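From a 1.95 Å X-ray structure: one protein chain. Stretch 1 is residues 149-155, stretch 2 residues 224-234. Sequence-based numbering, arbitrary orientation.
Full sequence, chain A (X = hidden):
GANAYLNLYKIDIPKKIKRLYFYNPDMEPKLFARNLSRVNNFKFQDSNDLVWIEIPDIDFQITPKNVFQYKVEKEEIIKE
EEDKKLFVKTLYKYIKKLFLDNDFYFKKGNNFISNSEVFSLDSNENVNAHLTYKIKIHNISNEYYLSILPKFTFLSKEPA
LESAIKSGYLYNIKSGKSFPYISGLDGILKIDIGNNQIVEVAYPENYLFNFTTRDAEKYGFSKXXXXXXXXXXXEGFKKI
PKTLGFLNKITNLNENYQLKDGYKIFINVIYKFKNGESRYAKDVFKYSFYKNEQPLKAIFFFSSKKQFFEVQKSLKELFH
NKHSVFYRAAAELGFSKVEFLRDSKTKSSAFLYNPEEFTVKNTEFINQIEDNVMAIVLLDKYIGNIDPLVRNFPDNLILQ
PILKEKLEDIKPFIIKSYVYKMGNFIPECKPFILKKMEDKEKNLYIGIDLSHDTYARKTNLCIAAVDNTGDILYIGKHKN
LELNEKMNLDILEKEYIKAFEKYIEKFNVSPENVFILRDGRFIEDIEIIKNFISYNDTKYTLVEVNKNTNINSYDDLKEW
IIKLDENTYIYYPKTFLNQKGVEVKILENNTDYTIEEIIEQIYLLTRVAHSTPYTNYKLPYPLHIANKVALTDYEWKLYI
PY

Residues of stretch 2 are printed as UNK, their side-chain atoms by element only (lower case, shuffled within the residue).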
# COMPACT_ATOMS: atom_id res chain seq x y z
N LEU A 149 -10.66 -13.08 7.24
CA LEU A 149 -11.31 -11.96 6.58
C LEU A 149 -12.21 -12.46 5.47
O LEU A 149 -11.70 -12.89 4.42
CB LEU A 149 -10.27 -10.99 6.02
CG LEU A 149 -10.86 -9.77 5.31
CD1 LEU A 149 -11.47 -8.82 6.33
CD2 LEU A 149 -9.82 -9.07 4.46
N PRO A 150 -13.53 -12.45 5.64
CA PRO A 150 -14.41 -12.76 4.52
C PRO A 150 -14.28 -11.72 3.42
O PRO A 150 -14.18 -10.52 3.69
CB PRO A 150 -15.81 -12.76 5.15
CG PRO A 150 -15.66 -11.94 6.39
CD PRO A 150 -14.28 -12.20 6.88
N LYS A 151 -14.26 -12.19 2.18
CA LYS A 151 -14.21 -11.31 1.02
C LYS A 151 -14.82 -12.07 -0.16
O LYS A 151 -15.47 -13.11 0.02
CB LYS A 151 -12.78 -10.84 0.73
CG LYS A 151 -11.87 -11.91 0.15
CD LYS A 151 -10.64 -11.31 -0.51
CE LYS A 151 -9.59 -10.90 0.51
NZ LYS A 151 -8.28 -10.65 -0.14
N PHE A 152 -14.61 -11.56 -1.37
CA PHE A 152 -15.19 -12.17 -2.55
C PHE A 152 -14.17 -12.19 -3.69
O PHE A 152 -13.35 -11.28 -3.83
CB PHE A 152 -16.46 -11.44 -3.00
CG PHE A 152 -17.69 -11.91 -2.29
CD1 PHE A 152 -18.40 -12.99 -2.77
CD2 PHE A 152 -18.12 -11.29 -1.13
CE1 PHE A 152 -19.53 -13.44 -2.12
CE2 PHE A 152 -19.25 -11.74 -0.47
CZ PHE A 152 -19.96 -12.82 -0.97
N THR A 153 -14.25 -13.24 -4.49
CA THR A 153 -13.47 -13.38 -5.71
C THR A 153 -14.43 -13.62 -6.86
O THR A 153 -15.28 -14.51 -6.79
CB THR A 153 -12.47 -14.54 -5.60
OG1 THR A 153 -11.81 -14.50 -4.33
CG2 THR A 153 -11.43 -14.45 -6.71
N PHE A 154 -14.30 -12.81 -7.91
CA PHE A 154 -15.16 -12.89 -9.07
C PHE A 154 -14.37 -13.51 -10.22
O PHE A 154 -13.39 -12.92 -10.69
CB PHE A 154 -15.71 -11.51 -9.44
CG PHE A 154 -16.43 -10.84 -8.30
CD1 PHE A 154 -17.75 -11.13 -8.03
CD2 PHE A 154 -15.76 -9.95 -7.47
CE1 PHE A 154 -18.41 -10.53 -6.98
CE2 PHE A 154 -16.42 -9.34 -6.42
CZ PHE A 154 -17.74 -9.63 -6.17
N LEU A 155 -14.79 -14.70 -10.64
CA LEU A 155 -14.08 -15.47 -11.65
C LEU A 155 -15.03 -15.86 -12.76
O LEU A 155 -16.24 -15.96 -12.56
CB LEU A 155 -13.45 -16.74 -11.04
CG LEU A 155 -12.48 -16.58 -9.88
CD1 LEU A 155 -12.20 -17.93 -9.24
CD2 LEU A 155 -11.18 -15.93 -10.34
N UNK A 224 -23.81 -4.89 -8.93
CA UNK A 224 -23.99 -6.10 -8.13
C UNK A 224 -22.74 -6.41 -7.31
O UNK A 224 -22.85 -6.94 -6.20
o UNK A 224 -25.91 -10.59 -8.73
c UNK A 224 -24.35 -7.28 -9.04
o UNK A 224 -25.26 -9.41 -10.46
c UNK A 224 -24.99 -8.44 -8.30
c UNK A 224 -25.42 -9.56 -9.23
N UNK A 225 -21.55 -6.08 -7.83
CA UNK A 225 -20.33 -6.26 -7.06
C UNK A 225 -20.34 -5.39 -5.81
O UNK A 225 -19.93 -5.82 -4.73
c UNK A 225 -19.00 -6.99 -9.07
c UNK A 225 -19.10 -5.97 -7.95
c UNK A 225 -17.82 -5.98 -7.11
N UNK A 226 -20.83 -4.15 -5.94
CA UNK A 226 -20.92 -3.27 -4.78
C UNK A 226 -21.98 -3.75 -3.79
O UNK A 226 -21.74 -3.74 -2.58
c UNK A 226 -20.01 -0.28 -6.93
c UNK A 226 -17.94 -0.69 -6.32
n UNK A 226 -18.68 0.01 -7.16
c UNK A 226 -20.05 -1.17 -5.91
c UNK A 226 -21.21 -1.84 -5.23
n UNK A 226 -18.74 -1.41 -5.56
N UNK A 227 -23.14 -4.16 -4.30
CA UNK A 227 -24.20 -4.65 -3.42
C UNK A 227 -23.72 -5.83 -2.58
O UNK A 227 -23.91 -5.86 -1.36
c UNK A 227 -25.43 -5.05 -4.24
c UNK A 227 -26.32 -3.88 -4.64
c UNK A 227 -27.17 -4.19 -5.85
o UNK A 227 -27.92 -3.29 -6.29
o UNK A 227 -27.09 -5.33 -6.36
N UNK A 228 -23.09 -6.81 -3.23
CA UNK A 228 -22.59 -7.99 -2.53
C UNK A 228 -21.63 -7.59 -1.42
O UNK A 228 -21.69 -8.13 -0.30
c UNK A 228 -22.43 -10.16 -5.69
c UNK A 228 -21.93 -8.95 -3.53
c UNK A 228 -22.99 -9.57 -4.43
c UNK A 228 -21.13 -10.02 -2.81
N UNK A 229 -20.75 -6.63 -1.69
CA UNK A 229 -19.78 -6.22 -0.68
C UNK A 229 -20.43 -5.48 0.49
O UNK A 229 -19.86 -5.47 1.58
c UNK A 229 -16.58 -6.52 -0.59
c UNK A 229 -15.84 -6.99 -3.21
c UNK A 229 -17.02 -6.32 -2.93
o UNK A 229 -13.86 -8.08 -2.44
c UNK A 229 -17.41 -6.08 -1.62
c UNK A 229 -15.40 -7.18 -0.87
c UNK A 229 -18.70 -5.34 -1.31
c UNK A 229 -15.03 -7.42 -2.17
N UNK A 230 -21.60 -4.88 0.29
CA UNK A 230 -22.16 -3.98 1.29
C UNK A 230 -22.83 -4.74 2.44
O UNK A 230 -22.48 -4.55 3.61
n UNK A 230 -25.42 -0.35 3.32
c UNK A 230 -23.61 -1.91 1.58
c UNK A 230 -23.14 -3.00 0.63
c UNK A 230 -25.18 0.03 1.90
c UNK A 230 -24.81 -1.16 1.02
N UNK A 231 -23.81 -5.59 2.13
CA UNK A 231 -24.55 -6.29 3.17
C UNK A 231 -24.55 -7.80 2.92
O UNK A 231 -25.52 -8.49 3.25
o UNK A 231 -26.35 -3.53 2.47
c UNK A 231 -25.98 -5.77 3.28
c UNK A 231 -26.02 -4.25 3.42
n UNK A 231 -25.69 -3.76 4.61
N UNK A 232 -23.48 -8.33 2.31
CA UNK A 232 -23.31 -9.77 2.16
C UNK A 232 -21.91 -10.21 2.57
O UNK A 232 -21.58 -11.40 2.41
c UNK A 232 -25.35 -13.16 -0.97
c UNK A 232 -23.60 -10.22 0.72
c UNK A 232 -24.52 -11.90 -0.86
n UNK A 232 -26.03 -13.25 -2.29
c UNK A 232 -24.12 -11.64 0.58
N UNK A 233 -21.08 -9.30 3.09
CA UNK A 233 -19.82 -9.69 3.72
C UNK A 233 -20.02 -9.97 5.21
O UNK A 233 -19.35 -10.83 5.78
c UNK A 233 -18.41 -8.47 2.02
c UNK A 233 -18.76 -8.59 3.50
c UNK A 233 -17.49 -8.87 4.32
N UNK A 234 -20.96 -9.25 5.85
CA UNK A 234 -21.29 -9.55 7.24
C UNK A 234 -21.78 -10.98 7.39
O UNK A 234 -21.49 -11.64 8.40
c UNK A 234 -24.05 -9.70 11.53
c UNK A 234 -24.75 -9.92 10.36
c UNK A 234 -22.25 -8.74 10.26
c UNK A 234 -24.19 -9.55 9.14
c UNK A 234 -22.94 -8.96 9.08
c UNK A 234 -22.80 -9.11 11.48
c UNK A 234 -22.34 -8.57 7.76

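Position 224 carries three carbons, the third bearing two oxygens; its side chain makes no contact with the strand. A carboxylate on a two-carbon stem is Glu224. Position 225 has three carbons, one carrying the other two. One branch lies over a face of the Phe154 ring, the other reaches its rim. A side chain forked at CB with two single-carbon arms is Val225: CG2 sits 4.2 Å from the Phe154 ring centroid, and CG1 is 3.7 Å from Phe154 CE2.

At 226 one carbon leads to a five-membered ring of three carbons and two nitrogens; its CA-to-CB bond points away from the strand and the side chain makes no contact: His226. Position 227 repeats the pattern of three carbons and two terminal oxygens, out of reach of stretch 1: Glu227.

Position 228 points toward the strand. Four carbons forked at the first, with one arm two carbons long, is Ile228; it meets both phenylalanine rings. The CG2 methyl stands 3.5 Å from the Phe152 ring centroid, 13° off the normal, a CH-pi contact; CD1 touches the Phe154 ring edge, 4.2 Å from Phe154 CE1.

At 229 one carbon bears a six-carbon ring ending in one oxygen, so it is Tyr229. Its CB points sideways, yet the ring end comes nearer: CE2 lies 4.0 Å from Phe154 CE2, and OH lies 3.5 Å from Phe152 O without counting as a hydrogen bond.

Position 230, four carbons in a row ending in nitrogen, is Lys230, out of reach. Position 231, two carbons with one oxygen and one nitrogen on the second, touches nothing on the strand. A short side chain ending in one oxygen and one nitrogen is Asn231; Lys230 NZ donates a weak 3.4 Å hydrogen bond to Asn231 OD1.

Position 232 is again four carbons and a nitrogen, with the end leading away: Lys232. Its backbone makes the contact, O lying 3.7 Å from Phe152 CE2 at the ring edge. Position 233 has three carbons, one carrying two, against Pro150 and Phe152: Val233. Its CG1 is 4.1 Å from Pro150 CG, its CG2 4.2 Å from Phe152 CE2. Position 234, one carbon and a six-carbon ring without oxygen, is Phe234; its CA-to-CB bond points away and the side chain makes no contact.

The rule is alternation meeting helical periodicity. Pro150, Phe152 and Phe154 point toward the helical stretch, while Thr153 points away; 225, 228 and 229 answer at helical spacing, and 233 extends the contact beyond them. Strand and helix run nearly antiparallel, at 166°. No hydrogen bond crosses; the 448 Å² contact is mainly apolar packing, with Val225 and Ile228 methyls over ring faces, Tyr229 beside Phe154, and Val233 against Pro150 and the Phe152 edge, leaving Phe152 N buried without a partner.

Stretch 2 224-234: EVHEIYKNKVF
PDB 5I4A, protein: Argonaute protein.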